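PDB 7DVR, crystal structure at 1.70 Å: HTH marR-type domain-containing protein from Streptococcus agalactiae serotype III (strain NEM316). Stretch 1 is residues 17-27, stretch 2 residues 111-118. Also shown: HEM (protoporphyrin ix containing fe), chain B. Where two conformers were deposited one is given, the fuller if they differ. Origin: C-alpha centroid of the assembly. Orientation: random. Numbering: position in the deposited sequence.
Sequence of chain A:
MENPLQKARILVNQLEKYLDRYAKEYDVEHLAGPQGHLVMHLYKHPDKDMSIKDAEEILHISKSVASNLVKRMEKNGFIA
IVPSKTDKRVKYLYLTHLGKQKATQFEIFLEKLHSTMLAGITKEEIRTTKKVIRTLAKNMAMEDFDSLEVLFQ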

ATOM      1  N   LYS A  17      -2.475   3.104  11.120  1.00 40.32           N
ATOM      2  CA  LYS A  17      -3.221   3.049  12.420  1.00 44.87           C
ATOM      3  C   LYS A  17      -2.231   2.929  13.581  1.00 41.11           C
ATOM      4  O   LYS A  17      -2.404   3.608  14.601  1.00 41.48           O
ATOM      5  N   TYR A  18      -1.235   2.071  13.436  1.00 40.28           N
ATOM      6  CA  TYR A  18      -0.181   1.830  14.430  1.00 40.47           C
ATOM      7  C   TYR A  18       0.621   3.091  14.717  1.00 36.31           C
ATOM      8  O   TYR A  18       0.847   3.513  15.824  1.00 35.70           O
ATOM      9  N   LEU A  19       1.062   3.733  13.633  1.00 34.34           N
ATOM     10  CA  LEU A  19       1.874   4.941  13.749  1.00 35.00           C
ATOM     11  C   LEU A  19       1.107   6.058  14.378  1.00 34.46           C
ATOM     12  O   LEU A  19       1.650   6.755  15.195  1.00 37.53           O
ATOM     13  N   ASP A  20      -0.137   6.197  14.026  1.00 37.35           N
ATOM     14  CA  ASP A  20      -1.033   7.204  14.605  1.00 42.07           C
ATOM     15  C   ASP A  20      -1.228   6.960  16.101  1.00 42.48           C
ATOM     16  O   ASP A  20      -1.075   7.884  16.841  1.00 40.49           O
ATOM     17  N   ARG A  21      -1.517   5.738  16.488  1.00 42.33           N
ATOM     18  CA  ARG A  21      -1.667   5.389  17.922  1.00 46.59           C
ATOM     19  C   ARG A  21      -0.372   5.610  18.704  1.00 43.45           C
ATOM     20  O   ARG A  21      -0.462   6.274  19.724  1.00 43.16           O
ATOM     21  N   TYR A  22       0.768   5.104  18.223  1.00 41.87           N
ATOM     22  CA  TYR A  22       2.121   5.277  18.816  1.00 43.82           C
ATOM     23  C   TYR A  22       2.432   6.780  18.935  1.00 42.98           C
ATOM     24  O   TYR A  22       2.856   7.225  19.979  1.00 43.03           O
ATOM     25  N   ALA A  23       2.247   7.566  17.860  1.00 41.92           N
ATOM     26  CA  ALA A  23       2.539   9.023  17.892  1.00 41.07           C
ATOM     27  C   ALA A  23       1.750   9.735  19.016  1.00 41.78           C
ATOM     28  O   ALA A  23       2.370  10.614  19.733  1.00 39.46           O
ATOM     29  N   LYS A  24       0.470   9.399  19.196  1.00 44.70           N
ATOM     30  CA  LYS A  24      -0.421  10.047  20.210  1.00 48.77           C
ATOM     31  C   LYS A  24       0.127   9.726  21.590  1.00 47.53           C
ATOM     32  O   LYS A  24       0.104  10.606  22.482  1.00 45.09           O
ATOM     33  N   GLU A  25       0.636   8.512  21.750  1.00 48.91           N
ATOM     34  CA  GLU A  25       1.166   8.067  23.070  1.00 50.58           C
ATOM     35  C   GLU A  25       2.424   8.818  23.478  1.00 50.11           C
ATOM     36  O   GLU A  25       2.660   9.044  24.707  1.00 47.55           O
ATOM     37  N   TYR A  26       3.220   9.200  22.492  1.00 43.93           N
ATOM     38  CA  TYR A  26       4.449   9.960  22.762  1.00 45.83           C
ATOM     39  C   TYR A  26       4.160  11.474  22.599  1.00 41.46           C
ATOM     40  O   TYR A  26       5.061  12.267  22.780  1.00 44.45           O
ATOM     41  N   ASP A  27       2.919  11.886  22.364  1.00 41.83           N
ATOM     42  CA  ASP A  27       2.528  13.310  22.264  1.00 43.52           C
ATOM     43  C   ASP A  27       3.368  13.951  21.144  1.00 43.03           C
ATOM     44  O   ASP A  27       3.874  15.067  21.337  1.00 43.67           O
ATOM     45  N   GLU A 111      13.205   6.546  17.747  1.00 46.10           N
ATOM     46  CA  GLU A 111      14.143   5.469  18.216  1.00 51.31           C
ATOM     47  C   GLU A 111      13.338   4.261  18.719  1.00 47.45           C
ATOM     48  O   GLU A 111      13.570   3.129  18.217  1.00 46.86           O
ATOM     49  N   LYS A 112      12.378   4.494  19.622  1.00 48.33           N
ATOM     50  CA  LYS A 112      11.501   3.427  20.174  1.00 48.35           C
ATOM     51  C   LYS A 112      10.687   2.753  19.078  1.00 44.91           C
ATOM     52  O   LYS A 112      10.517   1.496  19.096  1.00 41.38           O
ATOM     53  N   LEU A 113      10.162   3.556  18.151  1.00 41.66           N
ATOM     54  CA  LEU A 113       9.337   3.009  17.052  1.00 42.32           C
ATOM     55  C   LEU A 113      10.127   1.983  16.240  1.00 40.57           C
ATOM     56  O   LEU A 113       9.625   0.914  16.035  1.00 39.94           O
ATOM     57  N   HIS A 114      11.273   2.379  15.724  1.00 43.09           N
ATOM     58  CA  HIS A 114      12.193   1.483  14.974  1.00 44.29           C
ATOM     59  C   HIS A 114      12.615   0.277  15.821  1.00 45.68           C
ATOM     60  O   HIS A 114      12.408  -0.836  15.314  1.00 45.16           O
ATOM     61  N   SER A 115      13.088   0.447  17.063  1.00 47.70           N
ATOM     62  CA  SER A 115      13.365  -0.708  17.977  1.00 50.28           C
ATOM     63  C   SER A 115      12.200  -1.698  17.950  1.00 48.70           C
ATOM     64  O   SER A 115      12.417  -2.898  17.699  1.00 52.69           O
ATOM     65  N   THR A 116      10.988  -1.230  18.220  1.00 47.02           N
ATOM     66  CA  THR A 116       9.777  -2.071  18.219  1.00 46.04           C
ATOM     67  C   THR A 116       9.508  -2.715  16.871  1.00 45.53           C
ATOM     68  O   THR A 116       9.230  -3.902  16.795  1.00 43.87           O
ATOM     69  N   MET A 117       9.512  -1.934  15.804  1.00 45.59           N
ATOM     70  CA  MET A 117       9.130  -2.459  14.483  0.70 46.72           C
ATOM     71  C   MET A 117      10.165  -3.451  13.945  1.00 46.21           C
ATOM     72  O   MET A 117       9.813  -4.380  13.133  1.00 47.30           O
ATOM     73  N   LEU A 118      11.415  -3.205  14.299  1.00 48.54           N
ATOM     74  CA  LEU A 118      12.505  -3.913  13.602  1.00 48.89           C
ATOM     75  C   LEU A 118      13.030  -5.017  14.503  1.00 51.47           C
ATOM     76  O   LEU A 118      14.035  -5.649  14.127  1.00 49.71           O
TER

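The two helices run roughly antiparallel, their N-to-C directions at 138° and their axes no closer than 11.5 Å, a gap that the tyrosine rings of stretch 1 span together with the shorter Leu113 and Thr116. Stretch 1 meets it with three tyrosines, Tyr18, Tyr22 and Tyr26, spaced four residues apart along the chain and all pointing toward the partner.

Leu113 is the knob at the centre. Its CA-CB bond points sideways, but chi1 t and chi2 p carry its branched end nearer, so that CD1 lies 3.7 Å from Tyr22 CD2 and 4.1 Å from Tyr18 CE2, resting against both rings where they come together. Its CD2 meets CD1 of buried Leu19 at 4.1 Å.

Tyr22, with chi1 off the wells at -142°, reaches across the gap: its OH donates to Thr116 OG1 at 2.7 Å, at the ring edge. Thr116, chi1 m, in turn donates from OG1 to Lys112 O at 2.7 Å. Its methyl CG2 lies 3.3 Å from Tyr18 OH, a hydroxyl buried by the contact without a partner. At the margin, Lys112 CD comes to 3.4 Å from Tyr26 CE2.

The CA-to-CB bond of His114 points away from stretch 1, and its NE2 binds HEM FE at 2.1 Å; Met117 SD approaches HEM CMC at 3.2 Å.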

ATOM      1  CB  LYS A  17      -4.120   1.810  12.331  1.00 50.01           C
ATOM      2  CG  LYS A  17      -5.009   1.499  13.529  1.00 59.40           C
ATOM      3  CD  LYS A  17      -5.978   0.306  13.242  1.00 63.65           C
ATOM      4  CE  LYS A  17      -7.002   0.034  14.334  1.00 71.12           C
ATOM      5  NZ  LYS A  17      -8.180  -0.743  13.852  1.00 74.38           N
ATOM      6  CB  TYR A  18       0.714   0.712  13.914  1.00 43.21           C
ATOM      7  CG  TYR A  18       1.760   0.291  14.892  1.00 47.33           C
ATOM      8  CD1 TYR A  18       1.396  -0.408  16.034  1.00 49.13           C
ATOM      9  CD2 TYR A  18       3.106   0.528  14.672  1.00 48.06           C
ATOM     10  CE1 TYR A  18       2.336  -0.809  16.956  1.00 51.34           C
ATOM     11  CE2 TYR A  18       4.053   0.150  15.597  1.00 50.73           C
ATOM     12  CZ  TYR A  18       3.666  -0.541  16.728  1.00 51.59           C
ATOM     13  OH  TYR A  18       4.596  -0.864  17.641  1.00 56.20           O
ATOM     14  CB  LEU A  19       2.212   5.244  12.293  1.00 39.19           C
ATOM     15  CG  LEU A  19       3.140   6.385  11.966  1.00 45.85           C
ATOM     16  CD1 LEU A  19       4.353   6.416  12.887  1.00 47.50           C
ATOM     17  CD2 LEU A  19       3.524   6.184  10.505  1.00 47.96           C
ATOM     18  CB  ASP A  20      -2.379   7.215  13.896  1.00 47.29           C
ATOM     19  CG  ASP A  20      -2.351   8.024  12.592  1.00 55.31           C
ATOM     20  OD1 ASP A  20      -1.385   8.795  12.382  1.00 58.28           O
ATOM     21  OD2 ASP A  20      -3.309   7.893  11.798  1.00 64.53           O
ATOM     22  CB  ARG A  21      -2.202   3.971  18.063  1.00 51.82           C
ATOM     23  CG  ARG A  21      -3.614   3.848  17.509  1.00 59.63           C
ATOM     24  CD  ARG A  21      -4.277   2.515  17.794  1.00 66.99           C
ATOM     25  NE  ARG A  21      -4.715   2.494  19.184  1.00 75.93           N
ATOM     26  CZ  ARG A  21      -5.970   2.653  19.607  1.00 79.08           C
ATOM     27  NH1 ARG A  21      -6.225   2.632  20.904  1.00 82.25           N
ATOM     28  NH2 ARG A  21      -6.962   2.823  18.748  1.00 81.24           N
ATOM     29  CB  TYR A  22       3.159   4.562  17.924  1.00 45.55           C
ATOM     30  CG  TYR A  22       4.317   3.839  18.572  1.00 48.38           C
ATOM     31  CD1 TYR A  22       5.049   4.387  19.610  1.00 51.23           C
ATOM     32  CD2 TYR A  22       4.706   2.595  18.111  1.00 49.91           C
ATOM     33  CE1 TYR A  22       6.106   3.699  20.197  1.00 54.01           C
ATOM     34  CE2 TYR A  22       5.733   1.879  18.709  1.00 53.07           C
ATOM     35  CZ  TYR A  22       6.430   2.428  19.766  1.00 54.30           C
ATOM     36  OH  TYR A  22       7.457   1.736  20.330  1.00 56.00           O
ATOM     37  CB  ALA A  23       2.270   9.674  16.519  1.00 41.33           C
ATOM     38  CB  LYS A  24      -1.859   9.514  20.289  1.00 55.29           C
ATOM     39  CG  LYS A  24      -2.764   9.678  19.080  1.00 60.63           C
ATOM     40  CD  LYS A  24      -2.644  10.986  18.367  1.00 63.57           C
ATOM     41  CE  LYS A  24      -3.183  10.911  16.951  1.00 68.78           C
ATOM     42  NZ  LYS A  24      -2.173  10.388  15.987  1.00 69.75           N
ATOM     43  CB  GLU A  25       1.447   6.578  23.048  1.00 53.18           C
ATOM     44  CG  GLU A  25       0.245   5.865  23.581  1.00 57.11           C
ATOM     45  CD  GLU A  25       0.581   4.474  24.040  1.00 58.68           C
ATOM     46  OE1 GLU A  25       1.763   4.236  24.488  1.00 60.05           O
ATOM     47  OE2 GLU A  25      -0.313   3.632  23.858  1.00 61.88           O
ATOM     48  CB  TYR A  26       5.584   9.254  21.992  1.00 48.12           C
ATOM     49  CG  TYR A  26       5.935   7.877  22.581  1.00 50.32           C
ATOM     50  CD1 TYR A  26       5.088   6.779  22.426  1.00 52.62           C
ATOM     51  CD2 TYR A  26       7.085   7.650  23.348  1.00 52.00           C
ATOM     52  CE1 TYR A  26       5.370   5.528  22.999  1.00 53.56           C
ATOM     53  CE2 TYR A  26       7.398   6.400  23.903  1.00 53.27           C
ATOM     54  CZ  TYR A  26       6.521   5.332  23.755  1.00 54.52           C
ATOM     55  OH  TYR A  26       6.750   4.079  24.305  1.00 53.79           O
ATOM     56  CB  ASP A  27       2.780  14.055  23.578  1.00 46.85           C
ATOM     57  CG  ASP A  27       1.957  15.306  23.771  1.00 49.07           C
ATOM     58  OD1 ASP A  27       0.946  15.473  23.089  1.00 51.31           O
ATOM     59  OD2 ASP A  27       2.312  16.081  24.669  1.00 56.70           O
ATOM     60  CB  GLU A 111      15.121   5.961  19.293  1.00 57.88           C
ATOM     61  CG  GLU A 111      16.290   6.764  18.726  1.00 66.59           C
ATOM     62  CD  GLU A 111      16.652   8.079  19.412  1.00 75.19           C
ATOM     63  OE1 GLU A 111      16.019   8.435  20.440  1.00 83.84           O
ATOM     64  OE2 GLU A 111      17.563   8.775  18.891  1.00 86.21           O
ATOM     65  CB  LYS A 112      10.579   4.004  21.244  1.00 51.52           C
ATOM     66  CG  LYS A 112      11.311   4.301  22.535  1.00 58.82           C
ATOM     67  CD  LYS A 112      10.456   5.007  23.572  1.00 65.37           C
ATOM     68  CE  LYS A 112      11.176   5.310  24.876  1.00 70.34           C
ATOM     69  NZ  LYS A 112      11.240   4.124  25.766  1.00 74.78           N
ATOM     70  CB  LEU A 113       8.840   4.140  16.163  1.00 42.21           C
ATOM     71  CG  LEU A 113       8.169   3.749  14.846  1.00 44.01           C
ATOM     72  CD1 LEU A 113       6.801   3.133  15.077  1.00 44.24           C
ATOM     73  CD2 LEU A 113       7.984   4.972  13.961  1.00 44.00           C
ATOM     74  CB  HIS A 114      13.351   2.275  14.389  1.00 44.49           C
ATOM     75  CG  HIS A 114      12.936   3.145  13.251  1.00 45.53           C
ATOM     76  ND1 HIS A 114      12.385   4.413  13.448  1.00 44.71           N
ATOM     77  CD2 HIS A 114      12.949   2.936  11.906  1.00 45.39           C
ATOM     78  CE1 HIS A 114      12.138   4.946  12.262  1.00 45.52           C
ATOM     79  NE2 HIS A 114      12.439   4.061  11.341  1.00 43.98           N
ATOM     80  CB  SER A 115      13.643  -0.304  19.401  1.00 52.39           C
ATOM     81  OG  SER A 115      14.616   0.691  19.446  1.00 55.58           O
ATOM     82  CB  THR A 116       8.547  -1.253  18.607  1.00 47.33           C
ATOM     83  OG1 THR A 116       8.860  -0.492  19.775  1.00 50.31           O
ATOM     84  CG2 THR A 116       7.371  -2.159  18.862  1.00 49.56           C
ATOM     85  CB  MET A 117       9.082  -1.288  13.509  0.70 47.06           C
ATOM     86  CG  MET A 117       7.816  -0.479  13.606  0.70 48.10           C
ATOM     87  SD  MET A 117       7.721   0.635  12.190  0.70 48.10           S
ATOM     88  CE  MET A 117       9.129   1.695  12.476  0.70 49.10           C
ATOM     89  CB  LEU A 118      13.642  -2.963  13.200  1.00 50.85           C
ATOM     90  CG  LEU A 118      13.304  -1.866  12.196  1.00 49.49           C
ATOM     91  CD1 LEU A 118      14.536  -1.011  11.851  1.00 51.44           C
ATOM     92  CD2 LEU A 118      12.711  -2.469  10.941  1.00 50.11           C
TER
HETATM   93  CHA HEM B 201      15.429   4.411   9.173  1.00 59.00           C
HETATM   94  CHB HEM B 201      12.279   7.920   9.579  1.00 49.85           C
HETATM   95  CHC HEM B 201       8.840   4.633   9.902  1.00 47.42           C
HETATM   96  CHD HEM B 201      11.941   1.231   8.703  1.00 54.68           C
HETATM   97  C1A HEM B 201      14.842   5.614   9.305  1.00 59.66           C
HETATM   98  C2A HEM B 201      15.564   6.802   9.356  1.00 68.96           C
HETATM   99  C3A HEM B 201      14.672   7.787   9.467  1.00 63.69           C
HETATM  100  C4A HEM B 201      13.416   7.216   9.463  1.00 55.22           C
HETATM  101  CMA HEM B 201      14.998   9.249   9.558  1.00 69.90           C
HETATM  102  CAA HEM B 201      17.062   6.979   9.309  1.00 80.14           C
HETATM  103  CBA HEM B 201      17.650   6.978  10.733  1.00 94.95           C
HETATM  104  CGA HEM B 201      19.159   7.149  10.727  1.00106.92           C
HETATM  105  O1A HEM B 201      19.680   8.038  10.017  1.00118.06           O
HETATM  106  O2A HEM B 201      19.899   6.417  11.433  1.00114.77           O
HETATM  107  C1B HEM B 201      11.079   7.276   9.717  1.00 45.79           C
HETATM  108  C2B HEM B 201       9.921   8.000   9.998  1.00 50.74           C
HETATM  109  C3B HEM B 201       8.931   7.078  10.118  1.00 48.43           C
HETATM  110  C4B HEM B 201       9.549   5.790   9.884  1.00 43.08           C
HETATM  111  CMB HEM B 201       9.840   9.499  10.123  1.00 56.78           C
HETATM  112  CAB HEM B 201       7.512   7.265  10.336  1.00 53.51           C
HETATM  113  CBB HEM B 201       6.981   8.465  10.330  1.00 61.12           C
HETATM  114  C1C HEM B 201       9.371   3.431   9.550  1.00 47.90           C
HETATM  115  C2C HEM B 201       8.640   2.292   9.310  1.00 50.14           C
HETATM  116  C3C HEM B 201       9.529   1.316   8.955  1.00 51.75           C
HETATM  117  C4C HEM B 201      10.799   1.887   8.999  1.00 52.02           C
HETATM  118  CMC HEM B 201       7.152   2.213   9.427  1.00 53.70           C
HETATM  119  CAC HEM B 201       9.271  -0.086   8.675  1.00 54.45           C
HETATM  120  CBC HEM B 201       8.116  -0.650   9.010  1.00 54.28           C
HETATM  121  C1D HEM B 201      13.145   1.872   8.756  1.00 54.36           C
HETATM  122  C2D HEM B 201      14.368   1.135   8.572  1.00 60.39           C
HETATM  123  C3D HEM B 201      15.346   2.012   8.714  1.00 67.10           C
HETATM  124  C4D HEM B 201      14.700   3.279   8.986  1.00 57.44           C
HETATM  125  CMD HEM B 201      14.532  -0.336   8.303  1.00 63.21           C
HETATM  126  CAD HEM B 201      16.819   1.721   8.609  1.00 80.99           C
HETATM  127  CBD HEM B 201      17.545   1.958   9.949  1.00 92.66           C
HETATM  128  CGD HEM B 201      19.038   1.771   9.780  1.00101.60           C
HETATM  129  O1D HEM B 201      19.508   0.611   9.719  1.00111.66           O
HETATM  130  O2D HEM B 201      19.813   2.759   9.709  1.00113.58           O
HETATM  131  NA  HEM B 201      13.528   5.882   9.367  1.00 53.22           N
HETATM  132  NB  HEM B 201      10.806   5.987   9.669  1.00 47.75           N
HETATM  133  NC  HEM B 201      10.660   3.156   9.366  1.00 48.96           N
HETATM  134  ND  HEM B 201      13.398   3.128   9.006  1.00 53.37           N
HETATM  135 FE   HEM B 201      12.171   4.461   9.323  1.00 47.07          FE